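Local coordinates for uncharacterized protein (Pyrococcus furiosus DSM 3638, PDB 3WZ2) that probably acts as a homopentameric proteasome-assembly chaperone of the PAC2 family, an archaeal homolog of the eukaryotic assembly chaperones, at residues V17-P27 / N78-F88; I35-L44 / L204-L212. All blocks are in the same frame, centred on the assembly; numbering follows the deposited sequence.

Contact 1 of 2, residues V17-P27 / N78-F88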
loop_
_atom_site.group_PDB
_atom_site.type_symbol
_atom_site.label_atom_id
_atom_site.label_comp_id
_atom_site.label_asym_id
_atom_site.label_seq_id
_atom_site.Cartn_x
_atom_site.Cartn_y
_atom_site.Cartn_z
ATOM N N VAL B 17 -14.412 -24.880 23.578
ATOM C CA VAL B 17 -15.640 -25.608 23.745
ATOM C C VAL B 17 -15.366 -26.947 23.098
ATOM O O VAL B 17 -15.268 -27.027 21.870
ATOM C CB VAL B 17 -16.826 -24.876 23.073
ATOM C CG1 VAL B 17 -18.104 -25.726 23.110
ATOM C CG2 VAL B 17 -17.078 -23.531 23.760
ATOM N N GLU B 18 -15.207 -28.000 23.905
ATOM C CA GLU B 18 -14.821 -29.313 23.350
ATOM C C GLU B 18 -15.962 -29.805 22.463
ATOM O O GLU B 18 -17.136 -29.650 22.827
ATOM C CB GLU B 18 -14.496 -30.314 24.473
ATOM C CG GLU B 18 -13.710 -31.560 24.006
ATOM C CD GLU B 18 -12.273 -31.267 23.581
ATOM O OE1 GLU B 18 -11.752 -30.152 23.815
ATOM O OE2 GLU B 18 -11.638 -32.158 22.983
ATOM N N ASN B 19 -15.624 -30.376 21.296
ATOM C CA ASN B 19 -16.618 -30.956 20.377
ATOM C C ASN B 19 -17.688 -29.961 19.861
ATOM O O ASN B 19 -18.859 -30.278 19.640
ATOM C CB ASN B 19 -17.266 -32.216 20.990
ATOM C CG ASN B 19 -16.198 -33.281 21.423
ATOM O OD1 ASN B 19 -15.178 -33.525 20.761
ATOM N ND2 ASN B 19 -16.428 -33.860 22.570
ATOM N N ALA B 20 -17.247 -28.740 19.718
ATOM C CA ALA B 20 -18.105 -27.647 19.281
ATOM C C ALA B 20 -18.817 -27.981 17.990
ATOM O O ALA B 20 -18.262 -28.618 17.068
ATOM C CB ALA B 20 -17.264 -26.393 19.110
ATOM N N ILE B 21 -20.064 -27.559 17.914
ATOM C CA ILE B 21 -20.722 -27.329 16.653
ATOM C C ILE B 21 -20.632 -25.856 16.346
ATOM O O ILE B 21 -21.203 -25.020 17.060
ATOM C CB ILE B 21 -22.170 -27.811 16.710
ATOM C CG1 ILE B 21 -22.188 -29.334 16.888
ATOM C CG2 ILE B 21 -22.929 -27.410 15.449
ATOM C CD1 ILE B 21 -23.514 -29.873 17.390
ATOM N N PHE B 22 -19.900 -25.533 15.271
ATOM C CA PHE B 22 -19.569 -24.151 14.937
ATOM C C PHE B 22 -20.359 -23.739 13.737
ATOM O O PHE B 22 -20.277 -24.389 12.688
ATOM C CB PHE B 22 -18.093 -24.041 14.606
ATOM C CG PHE B 22 -17.635 -22.642 14.333
ATOM C CD1 PHE B 22 -17.142 -21.865 15.349
ATOM C CD2 PHE B 22 -17.644 -22.129 13.060
ATOM C CE1 PHE B 22 -16.686 -20.577 15.103
ATOM C CE2 PHE B 22 -17.185 -20.850 12.801
ATOM C CZ PHE B 22 -16.702 -20.077 13.824
ATOM N N ILE B 23 -21.122 -22.669 13.884
ATOM C CA ILE B 23 -21.975 -22.191 12.816
ATOM C C ILE B 23 -21.543 -20.806 12.407
ATOM O O ILE B 23 -21.449 -19.922 13.254
ATOM C CB ILE B 23 -23.416 -22.125 13.296
ATOM C CG1 ILE B 23 -23.876 -23.529 13.676
ATOM C CG2 ILE B 23 -24.309 -21.541 12.220
ATOM C CD1 ILE B 23 -25.118 -23.521 14.529
ATOM N N GLU B 24 -21.288 -20.599 11.118
ATOM C CA GLU B 24 -20.760 -19.323 10.663
ATOM C C GLU B 24 -21.773 -18.656 9.732
ATOM O O GLU B 24 -22.250 -19.287 8.808
ATOM C CB GLU B 24 -19.439 -19.559 9.909
ATOM C CG GLU B 24 -18.931 -18.363 9.139
ATOM C CD GLU B 24 -19.454 -18.267 7.703
ATOM O OE1 GLU B 24 -19.336 -19.243 6.922
ATOM O OE2 GLU B 24 -19.881 -17.177 7.309
ATOM N N GLY B 25 -22.089 -17.391 9.977
ATOM C CA GLY B 25 -23.026 -16.649 9.143
ATOM C C GLY B 25 -22.553 -15.233 8.864
ATOM O O GLY B 25 -23.273 -14.275 9.133
ATOM N N TYR B 26 -21.364 -15.098 8.287
ATOM C CA TYR B 26 -20.812 -13.779 7.973
ATOM C C TYR B 26 -21.597 -13.132 6.823
ATOM O O TYR B 26 -22.268 -13.826 6.067
ATOM C CB TYR B 26 -19.321 -13.853 7.608
ATOM C CG TYR B 26 -18.342 -13.812 8.795
ATOM C CD1 TYR B 26 -18.733 -14.238 10.049
ATOM C CD2 TYR B 26 -17.042 -13.302 8.637
ATOM C CE1 TYR B 26 -17.886 -14.190 11.132
ATOM C CE2 TYR B 26 -16.171 -13.261 9.716
ATOM C CZ TYR B 26 -16.585 -13.712 10.961
ATOM O OH TYR B 26 -15.767 -13.694 12.064
ATOM N N PRO B 27 -21.500 -11.806 6.678
ATOM C CA PRO B 27 -22.211 -11.159 5.583
ATOM C C PRO B 27 -21.838 -11.669 4.221
ATOM O O PRO B 27 -20.680 -11.939 3.944
ATOM C CB PRO B 27 -21.798 -9.681 5.708
ATOM C CG PRO B 27 -21.368 -9.525 7.137
ATOM C CD PRO B 27 -20.760 -10.835 7.510
ATOM N N ASN B 78 -24.077 -24.147 25.364
ATOM C CA ASN B 78 -23.744 -25.590 25.408
ATOM C C ASN B 78 -22.631 -25.864 24.403
ATOM O O ASN B 78 -21.581 -25.247 24.515
ATOM C CB ASN B 78 -24.983 -26.456 25.164
ATOM C CG ASN B 78 -26.037 -26.251 26.240
ATOM O OD1 ASN B 78 -25.716 -26.099 27.413
ATOM N ND2 ASN B 78 -27.303 -26.235 25.836
ATOM N N ASN B 79 -22.861 -26.723 23.416
ATOM C CA ASN B 79 -21.780 -27.145 22.518
ATOM C C ASN B 79 -21.812 -26.350 21.216
ATOM O O ASN B 79 -21.063 -26.635 20.300
ATOM C CB ASN B 79 -21.845 -28.663 22.267
ATOM C CG ASN B 79 -23.189 -29.112 21.705
ATOM O OD1 ASN B 79 -24.242 -28.575 22.067
ATOM N ND2 ASN B 79 -23.163 -30.083 20.799
ATOM N N ILE B 80 -22.690 -25.358 21.126
ATOM C CA ILE B 80 -22.874 -24.623 19.894
ATOM C C ILE B 80 -22.220 -23.249 19.964
ATOM O O ILE B 80 -22.370 -22.533 20.962
ATOM C CB ILE B 80 -24.357 -24.466 19.537
ATOM C CG1 ILE B 80 -24.967 -25.864 19.421
ATOM C CG2 ILE B 80 -24.501 -23.714 18.221
ATOM C CD1 ILE B 80 -26.438 -25.885 19.192
ATOM N N ILE B 81 -21.497 -22.893 18.904
ATOM C CA ILE B 81 -20.928 -21.563 18.728
ATOM C C ILE B 81 -21.468 -20.991 17.434
ATOM O O ILE B 81 -21.503 -21.682 16.415
ATOM C CB ILE B 81 -19.407 -21.609 18.639
ATOM C CG1 ILE B 81 -18.806 -22.258 19.901
ATOM C CG2 ILE B 81 -18.840 -20.221 18.418
ATOM C CD1 ILE B 81 -17.327 -22.509 19.817
ATOM N N ILE B 82 -21.889 -19.727 17.481
ATOM C CA ILE B 82 -22.296 -18.985 16.286
ATOM C C ILE B 82 -21.400 -17.790 16.083
ATOM O O ILE B 82 -21.193 -17.017 17.015
ATOM C CB ILE B 82 -23.744 -18.525 16.405
ATOM C CG1 ILE B 82 -24.620 -19.770 16.486
ATOM C CG2 ILE B 82 -24.154 -17.684 15.215
ATOM C CD1 ILE B 82 -26.079 -19.480 16.554
ATOM N N ALA B 83 -20.872 -17.636 14.871
ATOM C CA ALA B 83 -19.972 -16.549 14.531
ATOM C C ALA B 83 -20.684 -15.536 13.668
ATOM O O ALA B 83 -21.220 -15.900 12.604
ATOM C CB ALA B 83 -18.771 -17.108 13.781
ATOM N N ILE B 84 -20.599 -14.266 14.066
ATOM C CA ILE B 84 -21.328 -13.160 13.428
ATOM C C ILE B 84 -20.331 -12.064 13.108
ATOM O O ILE B 84 -19.388 -11.851 13.856
ATOM C CB ILE B 84 -22.407 -12.634 14.418
ATOM C CG1 ILE B 84 -23.556 -13.724 14.508
ATOM C CG2 ILE B 84 -22.879 -11.225 14.046
ATOM C CD1 ILE B 84 -24.662 -13.451 15.486
ATOM N N ALA B 85 -20.556 -11.351 12.019
ATOM C CA ALA B 85 -19.826 -10.142 11.726
ATOM C C ALA B 85 -20.757 -9.041 11.246
ATOM O O ALA B 85 -21.551 -9.259 10.345
ATOM C CB ALA B 85 -18.769 -10.419 10.659
ATOM N N ASP B 86 -20.590 -7.837 11.773
ATOM C CA ASP B 86 -21.364 -6.702 11.333
ATOM C C ASP B 86 -20.676 -5.809 10.304
ATOM O O ASP B 86 -21.266 -4.838 9.865
ATOM C CB ASP B 86 -21.827 -5.901 12.551
ATOM C CG ASP B 86 -22.970 -6.614 13.312
ATOM O OD1 ASP B 86 -23.833 -7.217 12.653
ATOM O OD2 ASP B 86 -22.981 -6.614 14.564
ATOM N N ILE B 87 -19.480 -6.177 9.859
ATOM C CA ILE B 87 -18.771 -5.430 8.824
ATOM C C ILE B 87 -18.316 -6.429 7.755
ATOM O O ILE B 87 -18.147 -7.615 8.039
ATOM C CB ILE B 87 -17.588 -4.642 9.426
ATOM C CG1 ILE B 87 -16.731 -5.556 10.265
ATOM C CG2 ILE B 87 -18.125 -3.568 10.360
ATOM C CD1 ILE B 87 -15.432 -4.922 10.703
ATOM N N PHE B 88 -18.172 -5.972 6.523
ATOM C CA PHE B 88 -17.797 -6.880 5.418
ATOM C C PHE B 88 -16.341 -6.552 5.190
ATOM O O PHE B 88 -16.002 -5.437 4.892
ATOM C CB PHE B 88 -18.685 -6.738 4.133
ATOM C CG PHE B 88 -18.322 -7.717 2.983
ATOM C CD1 PHE B 88 -18.997 -8.939 2.815
ATOM C CD2 PHE B 88 -17.335 -7.381 2.031
ATOM C CE1 PHE B 88 -18.675 -9.802 1.759
ATOM C CE2 PHE B 88 -17.009 -8.245 0.987
ATOM C CZ PHE B 88 -17.671 -9.458 0.854
HETATM O O HOH W 1 -22.770 -12.100 10.552
HETATM O O HOH W 2 -17.074 -13.631 14.632
#

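Contact 2 of 2, residues I35-L44 / L204-L212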
loop_
_atom_site.group_PDB
_atom_site.type_symbol
_atom_site.label_atom_id
_atom_site.label_comp_id
_atom_site.label_asym_id
_atom_site.label_seq_id
_atom_site.Cartn_x
_atom_site.Cartn_y
_atom_site.Cartn_z
ATOM N N ILE B 35 -28.590 -12.893 8.537
ATOM C CA ILE B 35 -29.908 -12.917 9.180
ATOM C C ILE B 35 -30.119 -14.226 9.945
ATOM O O ILE B 35 -30.571 -14.246 11.091
ATOM C CB ILE B 35 -31.001 -12.708 8.100
ATOM C CG1 ILE B 35 -30.876 -11.295 7.530
ATOM C CG2 ILE B 35 -32.369 -12.895 8.694
ATOM C CD1 ILE B 35 -31.527 -11.091 6.179
ATOM N N ALA B 36 -29.816 -15.344 9.303
ATOM C CA ALA B 36 -30.047 -16.635 9.939
ATOM C C ALA B 36 -29.279 -16.748 11.259
ATOM O O ALA B 36 -29.797 -17.217 12.268
ATOM C CB ALA B 36 -29.641 -17.742 8.994
ATOM N N ALA B 37 -28.019 -16.348 11.247
ATOM C CA ALA B 37 -27.162 -16.572 12.412
ATOM C C ALA B 37 -27.526 -15.660 13.552
ATOM O O ALA B 37 -27.494 -16.091 14.712
ATOM C CB ALA B 37 -25.696 -16.390 12.038
ATOM N N ASN B 38 -27.849 -14.419 13.229
ATOM C CA ASN B 38 -28.355 -13.473 14.238
ATOM C C ASN B 38 -29.666 -13.919 14.842
ATOM O O ASN B 38 -29.819 -13.930 16.063
ATOM C CB ASN B 38 -28.496 -12.077 13.667
ATOM C CG ASN B 38 -27.172 -11.323 13.657
ATOM O OD1 ASN B 38 -26.764 -10.772 14.680
ATOM N ND2 ASN B 38 -26.468 -11.338 12.516
ATOM N N PHE B 39 -30.573 -14.395 13.998
ATOM C CA PHE B 39 -31.803 -14.959 14.501
ATOM C C PHE B 39 -31.535 -16.120 15.431
ATOM O O PHE B 39 -32.072 -16.182 16.525
ATOM C CB PHE B 39 -32.684 -15.410 13.356
ATOM C CG PHE B 39 -34.021 -15.899 13.805
ATOM C CD1 PHE B 39 -34.896 -15.024 14.444
ATOM C CD2 PHE B 39 -34.415 -17.197 13.590
ATOM C CE1 PHE B 39 -36.120 -15.443 14.857
ATOM C CE2 PHE B 39 -35.653 -17.631 14.019
ATOM C CZ PHE B 39 -36.509 -16.744 14.652
ATOM N N LEU B 40 -30.708 -17.078 15.019
ATOM C CA LEU B 40 -30.473 -18.212 15.892
ATOM C C LEU B 40 -29.848 -17.861 17.204
ATOM O O LEU B 40 -30.131 -18.511 18.205
ATOM C CB LEU B 40 -29.597 -19.254 15.237
ATOM C CG LEU B 40 -30.295 -20.102 14.193
ATOM C CD1 LEU B 40 -29.285 -20.680 13.223
ATOM C CD2 LEU B 40 -31.065 -21.206 14.883
ATOM N N ALA B 41 -28.925 -16.915 17.206
ATOM C CA ALA B 41 -28.225 -16.601 18.433
ATOM C C ALA B 41 -29.201 -16.010 19.449
ATOM O O ALA B 41 -29.126 -16.310 20.636
ATOM C CB ALA B 41 -27.115 -15.622 18.156
ATOM N N LYS B 42 -30.114 -15.179 18.951
ATOM C CA LYS B 42 -31.155 -14.574 19.776
ATOM C C LYS B 42 -32.195 -15.594 20.218
ATOM O O LYS B 42 -32.501 -15.676 21.398
ATOM C CB LYS B 42 -31.808 -13.423 19.027
ATOM C CG LYS B 42 -32.996 -12.804 19.743
ATOM C CD LYS B 42 -33.605 -11.667 18.929
ATOM C CE LYS B 42 -32.854 -10.373 19.234
ATOM N NZ LYS B 42 -33.129 -9.294 18.246
ATOM N N GLU B 43 -32.675 -16.440 19.309
ATOM C CA GLU B 43 -33.707 -17.412 19.668
ATOM C C GLU B 43 -33.240 -18.496 20.617
ATOM O O GLU B 43 -34.037 -19.021 21.393
ATOM C CB GLU B 43 -34.272 -18.117 18.442
ATOM C CG GLU B 43 -35.235 -17.298 17.638
ATOM C CD GLU B 43 -36.360 -16.666 18.456
ATOM O OE1 GLU B 43 -37.303 -17.402 18.816
ATOM O OE2 GLU B 43 -36.298 -15.436 18.721
ATOM N N LEU B 44 -31.978 -18.893 20.525
ATOM C CA LEU B 44 -31.423 -19.870 21.451
ATOM C C LEU B 44 -30.851 -19.223 22.714
ATOM O O LEU B 44 -30.195 -19.907 23.498
ATOM C CB LEU B 44 -30.319 -20.696 20.767
ATOM C CG LEU B 44 -30.819 -21.608 19.634
ATOM C CD1 LEU B 44 -29.694 -22.118 18.770
ATOM C CD2 LEU B 44 -31.611 -22.790 20.209
ATOM N N LEU B 204 -32.786 -29.026 16.680
ATOM C CA LEU B 204 -33.182 -27.917 17.513
ATOM C C LEU B 204 -34.678 -27.696 17.462
ATOM O O LEU B 204 -35.407 -28.374 16.708
ATOM C CB LEU B 204 -32.400 -26.678 17.125
ATOM C CG LEU B 204 -30.892 -26.852 17.212
ATOM C CD1 LEU B 204 -30.192 -25.605 16.700
ATOM C CD2 LEU B 204 -30.508 -27.196 18.646
ATOM N N ASN B 205 -35.150 -26.809 18.324
ATOM C CA ASN B 205 -36.569 -26.509 18.362
ATOM C C ASN B 205 -36.801 -25.037 18.108
ATOM O O ASN B 205 -37.513 -24.403 18.878
ATOM C CB ASN B 205 -37.178 -26.953 19.708
ATOM C CG ASN B 205 -37.103 -28.459 19.901
ATOM O OD1 ASN B 205 -36.196 -28.964 20.560
ATOM N ND2 ASN B 205 -38.055 -29.183 19.318
ATOM N N VAL B 206 -36.218 -24.502 17.030
ATOM C CA VAL B 206 -36.456 -23.121 16.640
ATOM C C VAL B 206 -37.510 -22.921 15.560
ATOM O O VAL B 206 -37.367 -23.342 14.420
ATOM C CB VAL B 206 -35.146 -22.410 16.217
ATOM C CG1 VAL B 206 -35.368 -20.912 16.000
ATOM C CG2 VAL B 206 -34.128 -22.600 17.314
ATOM N N SER B 207 -38.538 -22.172 15.911
ATOM C CA SER B 207 -39.533 -21.736 14.956
ATOM C C SER B 207 -39.003 -20.530 14.166
ATOM O O SER B 207 -38.460 -19.596 14.737
ATOM C CB SER B 207 -40.818 -21.328 15.706
ATOM O OG SER B 207 -41.748 -20.714 14.815
ATOM N N VAL B 208 -39.235 -20.521 12.878
ATOM C CA VAL B 208 -38.928 -19.348 12.060
ATOM C C VAL B 208 -40.059 -18.329 11.925
ATOM O O VAL B 208 -39.883 -17.305 11.234
ATOM C CB VAL B 208 -38.418 -19.713 10.640
ATOM C CG1 VAL B 208 -37.168 -20.557 10.762
ATOM C CG2 VAL B 208 -39.475 -20.406 9.812
ATOM N N GLU B 209 -41.192 -18.569 12.585
ATOM C CA GLU B 209 -42.327 -17.662 12.459
ATOM C C GLU B 209 -42.019 -16.228 12.868
ATOM O O GLU B 209 -42.396 -15.290 12.161
ATOM C CB GLU B 209 -43.555 -18.203 13.198
ATOM C CG GLU B 209 -44.173 -19.438 12.541
ATOM C CD GLU B 209 -44.776 -19.157 11.162
ATOM O OE1 GLU B 209 -45.496 -18.135 11.020
ATOM O OE2 GLU B 209 -44.544 -19.956 10.217
ATOM N N PRO B 210 -41.279 -16.031 13.965
ATOM C CA PRO B 210 -40.887 -14.654 14.293
ATOM C C PRO B 210 -40.012 -13.932 13.233
ATOM O O PRO B 210 -40.092 -12.708 13.057
ATOM C CB PRO B 210 -40.133 -14.803 15.623
ATOM C CG PRO B 210 -40.551 -16.114 16.165
ATOM C CD PRO B 210 -40.805 -16.991 14.979
ATOM N N LEU B 211 -39.238 -14.702 12.483
ATOM C CA LEU B 211 -38.442 -14.165 11.370
ATOM C C LEU B 211 -39.319 -13.767 10.204
ATOM O O LEU B 211 -39.107 -12.715 9.583
ATOM C CB LEU B 211 -37.469 -15.241 10.858
ATOM C CG LEU B 211 -36.202 -14.868 10.113
ATOM C CD1 LEU B 211 -35.633 -13.584 10.664
ATOM C CD2 LEU B 211 -35.113 -15.950 9.974
ATOM N N LEU B 212 -40.251 -14.645 9.830
ATOM C CA LEU B 212 -41.151 -14.342 8.723
ATOM C C LEU B 212 -42.044 -13.145 9.096
ATOM O O LEU B 212 -42.386 -12.349 8.238
ATOM C CB LEU B 212 -41.994 -15.562 8.348
ATOM C CG LEU B 212 -41.204 -16.788 7.854
ATOM C CD1 LEU B 212 -42.139 -17.968 7.641
ATOM C CD2 LEU B 212 -40.448 -16.486 6.567
#

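Contact 1 of 2, residues V17-P27 / N78-F88
Ile21 and Ile23 each give their N-H to one carbonyl of 78-88 and offer their own carbonyl to the next N-H along it, which fixes strands 21-24 and 80-85 as parallel neighbours, 19° from exact alignment. Ile21 N reaches Asn79 O at 2.7 Å, Ile81 N returns to Ile21 O, Ile23 N meets Ile81 O at 2.7 Å, and Ala83 N closes on Ile23 O. Gly25 N extends the series to Ala83 O, 3.1 Å away and nearly along the C=O axis. Past Gly25 the two segments are bridged by a water, which donates to Gly25 O (2.6 Å) and accepts from Ala85 N (2.8 Å). A second water joins Tyr26 OH to Ile84 O. Tyr26 N is held by Glu24 OE2 at 2.7 Å, met on the anti side of the carboxylate, while Glu24 OE1 is bonded to Ser115 and Ser160. Ala85 CB stands over the centre of the Tyr26 ring, and Ala83 O lies at its edge. Replacing Tyr26 with an alanine would probably leave Ala85 CB without its ring cover and the water on Ile84 O without its hydroxyl partner. On the face that carries Ile81 and Ala83, Phe22 has CG anti to the backbone N (chi1 -176°), and this directs CZ to Ala83 CB, 3.6 Å away. This is a parallel strand pair in the core of a PAC2-family alpha/beta fold, its mixed sheet lying between helix 91-107 on the Phe22 face and helix 32-43 on the Ile82 face.

Contact 2 of 2, residues I35-L44 / L204-L212
The ring of Phe39 is enclosed on both faces: Leu211 CB sits over its centre, 4.2 Å from the centroid and 9° off the normal, while Glu43 CG, one helical turn on, lies against the opposite face, displaced toward the rim. At the edge, Ser207 O is in the ring plane, 3.5 Å from Phe39 CZ, and Pro210 CB also approaches near that plane. A chi1 of -175° swings the Phe39 ring away from its backbone N and carries it out from helix 32-43 toward 206-211. Leu211 CD2 comes over the same face as Leu211 CB but nearer the root of the ring, 3.9 Å from Phe39 CD2, and its other branch, CD1, touches Ile35 CG2 at 3.9 Å. Val206 divides its methyls: CG1 meets Phe39 CE2 at 3.8 Å and Glu43 CB, whereas CG2 turns to Leu44 CD2, also at 3.8 Å, and more loosely to Leu40 CD2. Leu44 CD1 ends the row against Leu204 CD1. No hydrogen bond crosses this contact, so it rests on packing; within 204-212, Ser207 OG accepts from Glu209 N at 3.1 Å and caps the start of the short helix. Val206 N is bonded to Asn199 OD1, tying the segment to helix 188-202. That helix also meets Ile35 through Ala191 and Leu40 through Leu198, while Ala37, Asn38 and Leu40 rest on strand 80-85, placing helix 32-43 between the sheet and the segment 204-212.

How the contacts relate
From the N terminus, the chain lays down strand 21-24 and, after a short loop, helix 32-43. It then forms strands 47-53 through 72-77 before strand 80-85 returns beside 21-24, closing the loop of contact 1 with 50 residues between its segments. Contact 2 closes a far longer loop, 159 residues, when 204-212 comes back to helix 32-43 after helix 188-202. The segments alternate along the chain, so the two loops cross. They also touch physically, with centres 14 Å apart: Ile82 CD1 lies 3.8 Å from Leu40 CB, and Ile84 CD1 packs on Asn38 OD1. Helix 32-43 thus links the sheet interior to the C-terminal part of the chain.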